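Local coordinates for lactate racemase (Thermoanaerobacterium thermosaccharolyticum, PDB 2YJG), which interconverts the D- and L-isomers of lactate with the help of a nickel pincer cofactor derived from nicotinic acid mononucleotide, at residues 41-46 / 245-250; 67-72 / 102-107; 73-78 / 170-175; 182-187 / 222-227; 235-240 / 250-255. All blocks are in the same frame, centred on the assembly; numbering follows the deposited sequence.

In the fold
Five contacts trace one alpha/beta unit from its sheet outward to the cofactor-binding region. Contacts 2 and 5 lie within the same mixed sheet, both buried: the first pairs parallel strands on backbone bonds, the second is the antiparallel hairpin at its margin. Contact 1 lays helix 39-48 on that hairpin, sharing Ala250 with contact 5, and is only partly buried, with apolar packing inside and a water-bridged outer edge. Contact 3, also partly buried, mixes aromatic packing with charge near residues that probably bind the cofactor. Contact 4 is buried and largely apolar, yet its lysine reaches the same region, where Lys184 touches His174 of contact 3.

Contact 1: 41-46 / 245-250; sequences DIVKRA and HKIVNA
Lys246 approaches Ile42 with the end of its chain alone: NZ, which donates a hydrogen bond to the neighbouring Ile247 O, comes near Ile42 CD1. Ile247 uses both branches: CG2, anti to the backbone N, lies 3.9 Å from Ile42 CG2, while CG1, anti to the carbonyl carbon, carries CD1 to 3.7 Å from Val43 CG2, the two side chains crossing at about a right angle. Val248 turns its side chain from the helix and offers its carbonyl O instead, 3.7 Å from Ile42 CD1; with Asn249 it faces Val240 in a classic beta bulge of the hairpin. At Asn249, OD1 accepts the N-H of Ala250 at 3.0 Å and stands near the guanidinium plane of Arg45, 3.1 Å from NH2. Ala250 CB nestles between Ile42 CG2 and Ala46 CB, 3.8 Å from each. Beside it a water accepts from Arg45 NE and donates to Ile42 O and Ala250 O. The helix and strand segments run almost parallel, 5° apart. The chemistry thus divides: small and branched apolar groups hold helix 39-48 against the sheet, while within these segments a water links Arg45 to the strand, and Glu39 of the same helix binds Ile247 N.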
# COMPACT_ATOMS: atom_id res chain seq x y z
N ASP A 41 -21.81 -11.03 9.54
CA ASP A 41 -22.72 -11.20 10.64
C ASP A 41 -22.18 -12.10 11.72
O ASP A 41 -22.51 -11.94 12.88
CB ASP A 41 -24.09 -11.70 10.14
CG ASP A 41 -24.91 -10.57 9.49
OD1 ASP A 41 -24.58 -9.41 9.69
OD2 ASP A 41 -25.84 -10.85 8.72
N ILE A 42 -21.35 -13.07 11.37
CA ILE A 42 -20.78 -13.94 12.42
C ILE A 42 -19.86 -13.09 13.27
O ILE A 42 -19.89 -13.16 14.49
CB ILE A 42 -20.03 -15.12 11.80
CG1 ILE A 42 -21.02 -16.11 11.22
CG2 ILE A 42 -19.17 -15.78 12.83
CD1 ILE A 42 -20.37 -17.19 10.49
N VAL A 43 -19.03 -12.28 12.61
CA VAL A 43 -18.12 -11.37 13.28
C VAL A 43 -18.86 -10.36 14.17
O VAL A 43 -18.56 -10.25 15.34
CB VAL A 43 -17.14 -10.66 12.30
CG1 VAL A 43 -16.24 -9.70 13.07
CG2 VAL A 43 -16.33 -11.70 11.55
N LYS A 44 -19.87 -9.67 13.64
CA LYS A 44 -20.63 -8.71 14.45
C LYS A 44 -21.29 -9.36 15.68
O LYS A 44 -21.29 -8.79 16.77
CB LYS A 44 -21.71 -8.02 13.62
CG LYS A 44 -21.25 -6.99 12.62
CD LYS A 44 -21.15 -5.61 13.28
CE LYS A 44 -22.48 -5.08 13.88
NZ LYS A 44 -22.44 -4.43 15.31
N ARG A 45 -21.85 -10.55 15.50
CA ARG A 45 -22.42 -11.28 16.63
C ARG A 45 -21.40 -11.43 17.75
O ARG A 45 -21.72 -11.17 18.92
CB ARG A 45 -22.95 -12.67 16.19
CG ARG A 45 -23.62 -13.52 17.29
CD ARG A 45 -24.01 -14.93 16.81
NE ARG A 45 -22.85 -15.73 16.44
CZ ARG A 45 -22.86 -17.01 16.05
NH1 ARG A 45 -23.99 -17.71 16.00
NH2 ARG A 45 -21.70 -17.60 15.72
N ALA A 46 -20.19 -11.85 17.41
CA ALA A 46 -19.11 -11.96 18.39
C ALA A 46 -18.87 -10.65 19.08
O ALA A 46 -18.77 -10.58 20.29
CB ALA A 46 -17.80 -12.41 17.73
N HIS A 245 -10.88 -20.71 3.89
CA HIS A 245 -10.63 -19.46 4.62
C HIS A 245 -11.89 -18.65 4.87
O HIS A 245 -11.80 -17.50 5.26
CB HIS A 245 -9.55 -18.56 4.00
CG HIS A 245 -8.19 -19.19 3.89
ND1 HIS A 245 -7.85 -20.36 4.52
CD2 HIS A 245 -7.08 -18.79 3.21
CE1 HIS A 245 -6.59 -20.66 4.23
NE2 HIS A 245 -6.10 -19.72 3.44
N LYS A 246 -13.06 -19.25 4.69
CA LYS A 246 -14.33 -18.64 5.10
C LYS A 246 -14.55 -18.70 6.62
O LYS A 246 -14.33 -19.74 7.26
CB LYS A 246 -15.50 -19.35 4.37
CG LYS A 246 -16.86 -18.79 4.66
CD LYS A 246 -17.97 -19.90 4.70
CE LYS A 246 -19.30 -19.32 5.30
NZ LYS A 246 -19.54 -19.37 6.81
N ILE A 247 -14.96 -17.57 7.20
CA ILE A 247 -15.27 -17.50 8.62
C ILE A 247 -16.51 -18.31 8.87
O ILE A 247 -17.51 -18.10 8.18
CB ILE A 247 -15.51 -16.03 9.11
CG1 ILE A 247 -14.20 -15.24 8.99
CG2 ILE A 247 -16.05 -16.00 10.55
CD1 ILE A 247 -14.37 -13.70 9.15
N VAL A 248 -16.42 -19.25 9.82
CA VAL A 248 -17.55 -20.11 10.26
C VAL A 248 -17.99 -19.90 11.70
O VAL A 248 -19.11 -20.30 12.12
CB VAL A 248 -17.27 -21.60 9.96
CG1 VAL A 248 -17.13 -21.82 8.49
CG2 VAL A 248 -16.04 -22.08 10.72
N ASN A 249 -17.16 -19.25 12.50
CA ASN A 249 -17.48 -18.82 13.84
C ASN A 249 -16.47 -17.73 14.24
O ASN A 249 -15.42 -17.54 13.61
CB ASN A 249 -17.41 -20.00 14.83
CG ASN A 249 -18.40 -19.89 16.02
OD1 ASN A 249 -18.92 -18.83 16.39
ND2 ASN A 249 -18.64 -21.02 16.63
N ALA A 250 -16.76 -17.10 15.35
CA ALA A 250 -16.01 -15.99 15.88
C ALA A 250 -16.28 -15.78 17.35
O ALA A 250 -17.44 -15.98 17.83
CB ALA A 250 -16.32 -14.70 15.07
O HOH W 1 -20.25 -15.37 16.34

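Contact 2: 67-72 / 102-107; sequences VIITSD and LIATGF
Thr70 O accepts the N-H of Ala104 at 2.7 Å, nearly along the C=O axis, and also receives a longer CA-H contact from Ile103. This is the parallel pairing of a beta-alpha-beta unit in which helix 79-91 connects strand 66-71 to strand 99-104. Two further backbone bonds continue the register: Leu102 N donates to Ile68 O, and Thr70 N to Leu102 O at 2.9 Å. The segments are twisted by 37° against each other. On one face Val67 CG1 packs on Leu102 CB at 3.8 Å. The other face carries the side chains of both Thr70 and Ile103, and there Thr70 OG1 is hydrogen-bonded to Glu168. Ile103 CG2 also reaches past the pair, to 3.7 Å from Asp72 CB. Asp72 is probably one of the cofactor-binding residues; its OD1 binds Thr74 and its OD2 binds His108, a likely proton donor or acceptor. An alanine at Ile103 would probably open a gap beside Asp72 CB, allowing the loop that carries the carboxylate to shift. Asp72 CG occupies the position between backbone N and carbonyl carbon (chi1 74°). Farther out, Asp72 OD2 passes 3.6 Å from Thr105 CA. Back on the face of Leu102, Ile69 CG2 touches Ala104 CB at 3.6 Å.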
# COMPACT_ATOMS: atom_id res chain seq x y z
N VAL A 67 -4.14 0.41 19.63
CA VAL A 67 -3.33 -0.44 18.76
C VAL A 67 -4.15 -1.73 18.59
O VAL A 67 -4.62 -2.29 19.57
CB VAL A 67 -1.91 -0.73 19.33
CG1 VAL A 67 -1.18 -1.83 18.50
CG2 VAL A 67 -1.07 0.63 19.45
N ILE A 68 -4.37 -2.12 17.34
CA ILE A 68 -4.89 -3.46 17.03
C ILE A 68 -3.76 -4.30 16.45
O ILE A 68 -3.19 -3.92 15.40
CB ILE A 68 -5.91 -3.44 15.94
CG1 ILE A 68 -7.08 -2.48 16.27
CG2 ILE A 68 -6.47 -4.86 15.66
CD1 ILE A 68 -8.02 -2.23 15.07
N ILE A 69 -3.50 -5.46 17.07
CA ILE A 69 -2.49 -6.37 16.55
C ILE A 69 -3.20 -7.28 15.57
O ILE A 69 -4.30 -7.80 15.87
CB ILE A 69 -1.82 -7.22 17.62
CG1 ILE A 69 -1.10 -6.34 18.67
CG2 ILE A 69 -0.77 -8.12 16.95
CD1 ILE A 69 -0.55 -7.10 19.91
N THR A 70 -2.61 -7.44 14.37
CA THR A 70 -3.13 -8.32 13.37
C THR A 70 -2.04 -9.28 12.93
O THR A 70 -0.84 -9.02 13.15
CB THR A 70 -3.67 -7.54 12.16
OG1 THR A 70 -4.51 -8.39 11.34
CG2 THR A 70 -2.54 -7.01 11.30
N SER A 71 -2.45 -10.38 12.31
CA SER A 71 -1.53 -11.35 11.79
C SER A 71 -0.86 -10.96 10.46
O SER A 71 -1.29 -10.09 9.72
CB SER A 71 -2.20 -12.72 11.65
OG SER A 71 -2.55 -13.25 12.93
N ASP A 72 0.20 -11.66 10.14
CA ASP A 72 0.96 -11.32 8.96
C ASP A 72 0.50 -12.00 7.69
O ASP A 72 -0.40 -12.78 7.73
CB ASP A 72 2.48 -11.41 9.19
CG ASP A 72 3.04 -12.84 9.26
OD1 ASP A 72 2.34 -13.81 9.08
OD2 ASP A 72 4.23 -12.96 9.50
N LEU A 102 -0.87 -2.96 14.06
CA LEU A 102 0.49 -3.48 14.21
C LEU A 102 0.49 -4.91 13.72
O LEU A 102 -0.22 -5.73 14.29
CB LEU A 102 0.86 -3.48 15.70
CG LEU A 102 2.25 -3.99 16.11
CD1 LEU A 102 3.44 -3.39 15.26
CD2 LEU A 102 2.42 -3.82 17.57
N ILE A 103 1.29 -5.20 12.70
CA ILE A 103 1.34 -6.54 12.08
C ILE A 103 2.31 -7.42 12.89
O ILE A 103 3.49 -7.07 13.02
CB ILE A 103 1.82 -6.47 10.62
CG1 ILE A 103 0.95 -5.54 9.79
CG2 ILE A 103 1.89 -7.86 9.97
CD1 ILE A 103 -0.44 -6.00 9.67
N ALA A 104 1.81 -8.53 13.41
CA ALA A 104 2.57 -9.44 14.29
C ALA A 104 3.33 -10.40 13.42
O ALA A 104 2.83 -11.46 13.08
CB ALA A 104 1.59 -10.24 15.20
N THR A 105 4.56 -10.06 13.10
CA THR A 105 5.39 -10.87 12.20
C THR A 105 6.15 -11.95 12.91
O THR A 105 6.71 -12.83 12.26
CB THR A 105 6.44 -9.94 11.56
OG1 THR A 105 7.09 -9.24 12.63
CG2 THR A 105 5.76 -8.89 10.66
N GLY A 106 6.10 -11.92 14.25
CA GLY A 106 6.93 -12.78 15.10
C GLY A 106 8.37 -12.69 14.65
O GLY A 106 8.95 -11.62 14.58
N PHE A 107 8.90 -13.85 14.31
CA PHE A 107 10.25 -14.10 13.89
C PHE A 107 10.45 -13.73 12.43
O PHE A 107 11.57 -13.59 11.97
CB PHE A 107 10.47 -15.64 14.08
CG PHE A 107 11.86 -16.11 13.86
CD1 PHE A 107 12.83 -15.92 14.84
CD2 PHE A 107 12.20 -16.80 12.71
CE1 PHE A 107 14.13 -16.38 14.65
CE2 PHE A 107 13.52 -17.27 12.49
CZ PHE A 107 14.48 -17.06 13.46

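Contact 3: 73-78 / 170-175; sequences HTRPVP and FIEPHF. With SO4 (sulfate ion), chain E.
Pro76 packs over one face of the Phe170 ring, crossing it at about a right angle: its CG is 4.1 Å from the ring centroid in a CH-pi contact, 25° off the normal and displaced toward the rim. Val77 CG2 adds an apolar touch at 3.9 Å from Phe170 CD1. A chi1 of 79° puts Phe170 CG between the backbone N and the carbonyl carbon, and the ring beyond it meets Pro76. The Arg75 side is looser and polar. Arg75 NH2 lies at the ring edge near its plane, guanidinium and ring 59° apart, but its 2.9 Å to Phe170 CZ is unusually short and doubtful. The salt bridge from Arg75 NH2 to Glu172 OE2 is long and weak at 3.5 Å, and Arg75 NE gives a straight bond of 3.3 Å to O2 of a sulfate, probably from the crystallisation liquor, also held by Gly181 N. Arg75 probably binds the cofactor, and the anion is consistent with a site for a negatively charged group. The loop of residues 73-78 links strand 66-71 to helix 79-91, with Pro78 at the N-cap position, while Phe170 ends strand 164-170; next to both, strand 233-241 supplies Val239, which touches Pro78 and Phe170.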
# COMPACT_ATOMS: atom_id res chain seq x y z
N HIS A 73 1.10 -11.60 6.57
CA HIS A 73 0.87 -12.16 5.23
C HIS A 73 0.97 -13.69 5.17
O HIS A 73 0.38 -14.29 4.26
CB HIS A 73 1.89 -11.56 4.21
CG HIS A 73 3.32 -11.83 4.58
ND1 HIS A 73 3.90 -11.32 5.72
CD2 HIS A 73 4.28 -12.59 3.98
CE1 HIS A 73 5.15 -11.76 5.82
NE2 HIS A 73 5.39 -12.54 4.78
N THR A 74 1.70 -14.32 6.08
CA THR A 74 1.76 -15.79 6.12
C THR A 74 0.55 -16.50 6.82
O THR A 74 0.46 -17.73 6.77
CB THR A 74 3.06 -16.30 6.79
OG1 THR A 74 2.97 -16.22 8.21
CG2 THR A 74 4.31 -15.52 6.29
N ARG A 75 -0.33 -15.75 7.49
CA ARG A 75 -1.43 -16.38 8.23
C ARG A 75 -2.70 -16.13 7.44
O ARG A 75 -2.81 -15.11 6.74
CB ARG A 75 -1.55 -15.81 9.65
CG ARG A 75 -0.27 -15.88 10.49
CD ARG A 75 0.40 -17.24 10.55
NE ARG A 75 -0.38 -18.20 11.34
CZ ARG A 75 -0.76 -19.44 10.95
NH1 ARG A 75 -0.44 -19.96 9.76
NH2 ARG A 75 -1.47 -20.18 11.79
N PRO A 76 -3.66 -17.05 7.51
CA PRO A 76 -4.91 -16.91 6.75
C PRO A 76 -6.01 -16.05 7.36
O PRO A 76 -7.18 -16.19 6.96
CB PRO A 76 -5.37 -18.36 6.61
CG PRO A 76 -4.98 -18.95 7.88
CD PRO A 76 -3.62 -18.34 8.22
N VAL A 77 -5.68 -15.16 8.29
CA VAL A 77 -6.68 -14.29 8.89
C VAL A 77 -7.39 -13.43 7.80
O VAL A 77 -6.76 -12.74 6.99
CB VAL A 77 -6.07 -13.40 9.99
CG1 VAL A 77 -7.14 -12.54 10.61
CG2 VAL A 77 -5.33 -14.22 11.03
N PRO A 78 -8.72 -13.51 7.75
CA PRO A 78 -9.48 -12.82 6.72
C PRO A 78 -9.68 -11.36 7.09
O PRO A 78 -10.79 -10.91 7.35
CB PRO A 78 -10.81 -13.56 6.69
CG PRO A 78 -10.98 -14.10 8.06
CD PRO A 78 -9.58 -14.34 8.61
N PHE A 170 -6.87 -16.03 14.51
CA PHE A 170 -7.74 -17.19 14.22
C PHE A 170 -7.30 -18.39 15.09
O PHE A 170 -6.12 -18.41 15.64
CB PHE A 170 -7.72 -17.56 12.73
CG PHE A 170 -6.54 -18.31 12.33
CD1 PHE A 170 -5.28 -17.82 12.52
CD2 PHE A 170 -6.68 -19.53 11.74
CE1 PHE A 170 -4.20 -18.58 12.19
CE2 PHE A 170 -5.60 -20.26 11.38
CZ PHE A 170 -4.37 -19.78 11.61
N ILE A 171 -8.19 -19.36 15.22
CA ILE A 171 -7.95 -20.46 16.16
C ILE A 171 -7.98 -21.79 15.43
O ILE A 171 -8.99 -22.12 14.79
CB ILE A 171 -9.00 -20.48 17.30
CG1 ILE A 171 -8.89 -19.30 18.20
CG2 ILE A 171 -8.80 -21.78 18.12
CD1 ILE A 171 -10.11 -19.05 19.11
N GLU A 172 -6.90 -22.58 15.48
CA GLU A 172 -6.86 -23.92 14.87
C GLU A 172 -5.86 -24.69 15.75
O GLU A 172 -5.12 -24.08 16.54
CB GLU A 172 -6.36 -23.89 13.43
CG GLU A 172 -4.85 -23.53 13.31
CD GLU A 172 -4.36 -23.40 11.86
OE1 GLU A 172 -5.19 -23.46 10.91
OE2 GLU A 172 -3.12 -23.21 11.71
N PRO A 173 -5.77 -26.02 15.59
CA PRO A 173 -4.89 -26.73 16.48
C PRO A 173 -3.46 -26.38 16.18
O PRO A 173 -3.16 -26.00 15.06
CB PRO A 173 -5.14 -28.19 16.10
CG PRO A 173 -6.56 -28.19 15.57
CD PRO A 173 -6.64 -26.93 14.84
N HIS A 174 -2.58 -26.53 17.15
CA HIS A 174 -1.14 -26.31 16.93
C HIS A 174 -0.37 -27.36 17.69
O HIS A 174 -0.61 -27.60 18.92
CB HIS A 174 -0.75 -24.89 17.32
CG HIS A 174 0.71 -24.62 17.18
ND1 HIS A 174 1.25 -23.84 16.17
CD2 HIS A 174 1.75 -25.07 17.92
CE1 HIS A 174 2.58 -23.83 16.32
NE2 HIS A 174 2.89 -24.56 17.37
N PHE A 175 0.58 -27.99 17.01
CA PHE A 175 1.19 -29.21 17.50
C PHE A 175 2.10 -29.08 18.74
O PHE A 175 2.48 -30.12 19.33
CB PHE A 175 1.89 -29.96 16.39
CG PHE A 175 3.19 -29.34 15.86
CD1 PHE A 175 3.33 -27.97 15.69
CD2 PHE A 175 4.22 -30.17 15.46
CE1 PHE A 175 4.48 -27.46 15.20
CE2 PHE A 175 5.40 -29.64 14.93
CZ PHE A 175 5.47 -28.25 14.78
S SO4 E . -0.79 -17.35 15.38
O1 SO4 E . -0.87 -16.09 16.12
O2 SO4 E . -1.65 -17.19 14.18
O3 SO4 E . 0.57 -17.75 14.94
O4 SO4 E . -1.28 -18.31 16.32

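Contact 4: 182-187 / 222-227; sequences GRKSIL and RDMIYA. With EDO (1,2-ethanediol), chain F.
Met224 SD lies over one face of the Arg183 guanidinium, 3.9 Å above the plane and offset toward its rim. Other groups bind the N-H donors of this group: NE donates to His221 ND1, and NH1 to the carbonyl oxygens of Phe179 and Gly181. The contact sets a 3-10 turn, residues 183-185, against helix 219-230, with Met224 reaching out from the helix into the loop. Arg183 CG stands between its backbone N and carbonyl carbon (chi1 73°); this puts CG against the helix, 3.3 Å from Met224 CB, a tight approach. Met224 is extended beyond CG and lies beside Lys184, both pointing the same way, with SD 3.7 Å from Lys184 CG. Lys184, by similarity the covalent attachment point of the cofactor, binds through NZ, at 2.7 Å, O1 of an ethanediol probably from the crystallisation liquor. An alanine at this position would probably leave Met224 SD and CE without the methylenes alongside them and would remove the amine that, by similarity, carries the cofactor. Further along the helix, Leu187 CB packs on Ala227 CB at 3.9 Å. Leu187 O is buried against Met224 CG at 3.4 Å and has no polar partner in the model.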
# COMPACT_ATOMS: atom_id res chain seq x y z
N GLY A 182 -5.34 -15.96 20.25
CA GLY A 182 -5.37 -15.32 21.57
C GLY A 182 -4.01 -14.72 21.84
O GLY A 182 -3.46 -13.98 20.98
N ARG A 183 -3.43 -15.12 22.95
CA ARG A 183 -2.12 -14.70 23.45
C ARG A 183 -0.95 -14.75 22.49
O ARG A 183 -0.01 -14.09 22.67
CB ARG A 183 -1.76 -15.49 24.73
CG ARG A 183 -1.37 -16.95 24.51
CD ARG A 183 -2.41 -17.84 23.77
NE ARG A 183 -2.09 -19.26 23.72
CZ ARG A 183 -2.16 -20.05 22.66
NH1 ARG A 183 -2.60 -19.64 21.50
NH2 ARG A 183 -1.83 -21.29 22.77
N LYS A 184 -1.04 -15.57 21.47
CA LYS A 184 0.04 -15.64 20.46
C LYS A 184 0.27 -14.37 19.66
O LYS A 184 1.34 -14.18 19.02
CB LYS A 184 -0.13 -16.85 19.51
CG LYS A 184 0.45 -18.12 20.06
CD LYS A 184 0.61 -19.27 19.04
CE LYS A 184 1.86 -19.12 18.21
NZ LYS A 184 2.02 -20.31 17.37
N SER A 185 -0.72 -13.49 19.65
CA SER A 185 -0.52 -12.15 19.09
C SER A 185 0.60 -11.38 19.86
O SER A 185 1.19 -10.46 19.30
CB SER A 185 -1.83 -11.37 19.08
OG SER A 185 -2.76 -11.99 18.21
N ILE A 186 0.83 -11.72 21.13
CA ILE A 186 1.86 -11.08 21.92
C ILE A 186 3.16 -11.85 21.84
O ILE A 186 4.16 -11.29 21.41
CB ILE A 186 1.47 -10.90 23.38
CG1 ILE A 186 0.08 -10.25 23.47
CG2 ILE A 186 2.61 -10.21 24.16
CD1 ILE A 186 -0.03 -8.78 22.94
N LEU A 187 3.16 -13.13 22.22
CA LEU A 187 4.36 -13.95 22.18
C LEU A 187 3.98 -15.23 21.42
O LEU A 187 3.17 -16.01 21.89
CB LEU A 187 4.82 -14.26 23.61
CG LEU A 187 6.05 -15.15 23.83
CD1 LEU A 187 7.31 -14.53 23.25
CD2 LEU A 187 6.23 -15.54 25.32
N ARG A 222 1.74 -21.33 29.02
CA ARG A 222 1.82 -20.57 30.28
C ARG A 222 2.62 -19.27 30.15
O ARG A 222 2.19 -18.23 30.66
CB ARG A 222 2.46 -21.48 31.38
CG ARG A 222 2.56 -20.81 32.74
CD ARG A 222 3.26 -21.68 33.85
NE ARG A 222 3.39 -20.93 35.12
CZ ARG A 222 4.20 -21.26 36.15
NH1 ARG A 222 5.01 -22.32 36.09
NH2 ARG A 222 4.20 -20.52 37.25
N ASP A 223 3.80 -19.32 29.53
CA ASP A 223 4.58 -18.09 29.26
C ASP A 223 3.83 -17.11 28.36
O ASP A 223 3.89 -15.90 28.62
CB ASP A 223 6.00 -18.42 28.72
CG ASP A 223 7.04 -18.62 29.86
OD1 ASP A 223 6.63 -18.79 31.06
OD2 ASP A 223 8.22 -18.60 29.54
N MET A 224 3.11 -17.62 27.34
CA MET A 224 2.38 -16.76 26.43
C MET A 224 1.25 -16.03 27.12
O MET A 224 1.00 -14.85 26.86
CB MET A 224 1.81 -17.62 25.27
CG MET A 224 2.87 -18.30 24.37
SD MET A 224 1.99 -19.39 23.20
CE MET A 224 3.32 -19.82 21.99
N ILE A 225 0.56 -16.74 28.00
CA ILE A 225 -0.59 -16.23 28.74
C ILE A 225 -0.10 -15.09 29.64
O ILE A 225 -0.72 -14.01 29.70
CB ILE A 225 -1.26 -17.36 29.51
CG1 ILE A 225 -2.10 -18.20 28.53
CG2 ILE A 225 -2.07 -16.82 30.70
CD1 ILE A 225 -3.22 -17.46 27.89
N TYR A 226 1.03 -15.34 30.31
CA TYR A 226 1.59 -14.31 31.18
C TYR A 226 2.04 -13.11 30.40
O TYR A 226 1.74 -11.96 30.81
CB TYR A 226 2.72 -14.87 31.97
CG TYR A 226 3.31 -13.91 32.97
CD1 TYR A 226 4.33 -13.00 32.61
CD2 TYR A 226 2.93 -13.98 34.30
CE1 TYR A 226 4.91 -12.18 33.59
CE2 TYR A 226 3.50 -13.18 35.25
CZ TYR A 226 4.47 -12.28 34.90
OH TYR A 226 4.96 -11.49 35.94
N ALA A 227 2.73 -13.34 29.27
CA ALA A 227 3.11 -12.26 28.31
C ALA A 227 1.94 -11.42 27.92
O ALA A 227 2.06 -10.18 27.88
CB ALA A 227 3.80 -12.83 27.04
C1 EDO F . 5.04 -20.65 15.00
O1 EDO F . 4.25 -19.96 15.98
C2 EDO F . 5.59 -21.93 15.58
O2 EDO F . 7.01 -21.93 15.38

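Contact 5: 235-240 / 250-255; sequences FILNVV and AFAGHS
Phe235 lays its ring flat over Gly253, whose CA sits 4.0 Å from the ring centroid in a CH-pi contact 28° off the normal. Its CG is anti to the backbone N (chi1 -169°), and the ring swings toward the opposite strand, bringing CZ 3.9 Å from Ala252 CB. Glycine suits this place, since at its backbone angles a side chain would be forced against the preceding carbonyl. Phe251, by contrast, is met at its edge: Val240 CG2 lies there, near the ring plane, 3.8 Å from CE1. Ile236 reaches past Gly253, its CG2 meeting Ser255 CB at 3.6 Å. Ile236, Asn238 and Phe251 share the face that packs against helix 257-270. On the other face, toward helices 39-48 and 79-91, Leu237 CD1 lies 4.1 Å from Ala252 CB and Val239 CG1 touches Ala250 CB. Between these layers the backbones of Ile236 and Gly253, and of Asn238 and Phe251, exchange reciprocal hydrogen bonds, the straightest from Asn238 N to Phe251 O at 2.8 Å. Such alternation of hydrogen-bonded and non-hydrogen-bonded pairs marks antiparallel pairing, here of two consecutive strands that form a beta hairpin at one margin of a mixed sheet packed between helices.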
# COMPACT_ATOMS: atom_id res chain seq x y z
N PHE A 235 -8.67 -6.91 24.74
CA PHE A 235 -9.76 -7.42 23.92
C PHE A 235 -9.15 -8.15 22.71
O PHE A 235 -8.17 -7.65 22.11
CB PHE A 235 -10.64 -6.25 23.44
CG PHE A 235 -11.92 -6.65 22.80
CD1 PHE A 235 -12.00 -6.90 21.44
CD2 PHE A 235 -13.09 -6.70 23.55
CE1 PHE A 235 -13.21 -7.24 20.88
CE2 PHE A 235 -14.25 -7.02 22.99
CZ PHE A 235 -14.33 -7.25 21.65
N ILE A 236 -9.76 -9.29 22.36
CA ILE A 236 -9.46 -10.01 21.12
C ILE A 236 -10.72 -10.30 20.27
O ILE A 236 -11.88 -10.29 20.79
CB ILE A 236 -8.69 -11.31 21.41
CG1 ILE A 236 -9.62 -12.39 21.98
CG2 ILE A 236 -7.42 -11.02 22.30
CD1 ILE A 236 -8.95 -13.82 22.03
N LEU A 237 -10.51 -10.48 18.96
CA LEU A 237 -11.54 -11.03 18.06
C LEU A 237 -10.78 -12.15 17.41
O LEU A 237 -9.75 -11.91 16.77
CB LEU A 237 -12.03 -10.02 17.02
CG LEU A 237 -12.77 -10.64 15.83
CD1 LEU A 237 -14.09 -11.25 16.32
CD2 LEU A 237 -12.97 -9.73 14.65
N ASN A 238 -11.19 -13.38 17.65
CA ASN A 238 -10.56 -14.53 16.95
C ASN A 238 -11.62 -15.30 16.14
O ASN A 238 -12.68 -15.60 16.68
CB ASN A 238 -9.93 -15.50 17.94
CG ASN A 238 -8.57 -15.08 18.43
OD1 ASN A 238 -8.06 -13.97 18.18
ND2 ASN A 238 -7.97 -15.97 19.17
N VAL A 239 -11.32 -15.60 14.89
CA VAL A 239 -12.20 -16.34 14.03
C VAL A 239 -11.77 -17.81 13.93
O VAL A 239 -10.66 -18.19 14.28
CB VAL A 239 -12.33 -15.71 12.64
CG1 VAL A 239 -13.08 -14.36 12.67
CG2 VAL A 239 -10.98 -15.58 11.92
N VAL A 240 -12.73 -18.61 13.52
CA VAL A 240 -12.49 -19.98 13.15
C VAL A 240 -12.89 -20.03 11.68
O VAL A 240 -13.95 -19.56 11.30
CB VAL A 240 -13.27 -20.94 13.96
CG1 VAL A 240 -13.05 -22.35 13.42
CG2 VAL A 240 -12.85 -20.84 15.47
N ALA A 250 -16.76 -17.10 15.35
CA ALA A 250 -16.01 -15.99 15.88
C ALA A 250 -16.28 -15.78 17.35
O ALA A 250 -17.44 -15.98 17.83
CB ALA A 250 -16.32 -14.70 15.07
N PHE A 251 -15.22 -15.39 18.06
CA PHE A 251 -15.19 -15.24 19.50
C PHE A 251 -14.45 -13.95 19.83
O PHE A 251 -13.35 -13.74 19.35
CB PHE A 251 -14.49 -16.45 20.15
CG PHE A 251 -15.07 -17.74 19.74
CD1 PHE A 251 -14.72 -18.32 18.54
CD2 PHE A 251 -16.09 -18.37 20.53
CE1 PHE A 251 -15.32 -19.51 18.10
CE2 PHE A 251 -16.65 -19.55 20.10
CZ PHE A 251 -16.26 -20.12 18.88
N ALA A 252 -15.04 -13.13 20.71
CA ALA A 252 -14.53 -11.83 21.03
C ALA A 252 -14.64 -11.57 22.52
O ALA A 252 -15.60 -12.06 23.18
CB ALA A 252 -15.32 -10.76 20.24
N GLY A 253 -13.69 -10.80 23.04
CA GLY A 253 -13.68 -10.32 24.42
C GLY A 253 -12.38 -10.55 25.11
O GLY A 253 -11.32 -10.26 24.56
N HIS A 254 -12.43 -11.09 26.34
CA HIS A 254 -11.28 -11.24 27.21
C HIS A 254 -10.24 -12.11 26.50
O HIS A 254 -10.60 -13.12 25.86
CB HIS A 254 -11.75 -11.91 28.48
CG HIS A 254 -10.73 -12.03 29.54
ND1 HIS A 254 -9.74 -13.00 29.54
CD2 HIS A 254 -10.59 -11.35 30.71
CE1 HIS A 254 -9.00 -12.86 30.63
NE2 HIS A 254 -9.49 -11.86 31.35
N SER A 255 -8.98 -11.70 26.57
CA SER A 255 -7.97 -12.33 25.70
C SER A 255 -7.77 -13.82 26.00
O SER A 255 -7.40 -14.60 25.12
CB SER A 255 -6.65 -11.58 25.74
OG SER A 255 -5.84 -11.96 26.84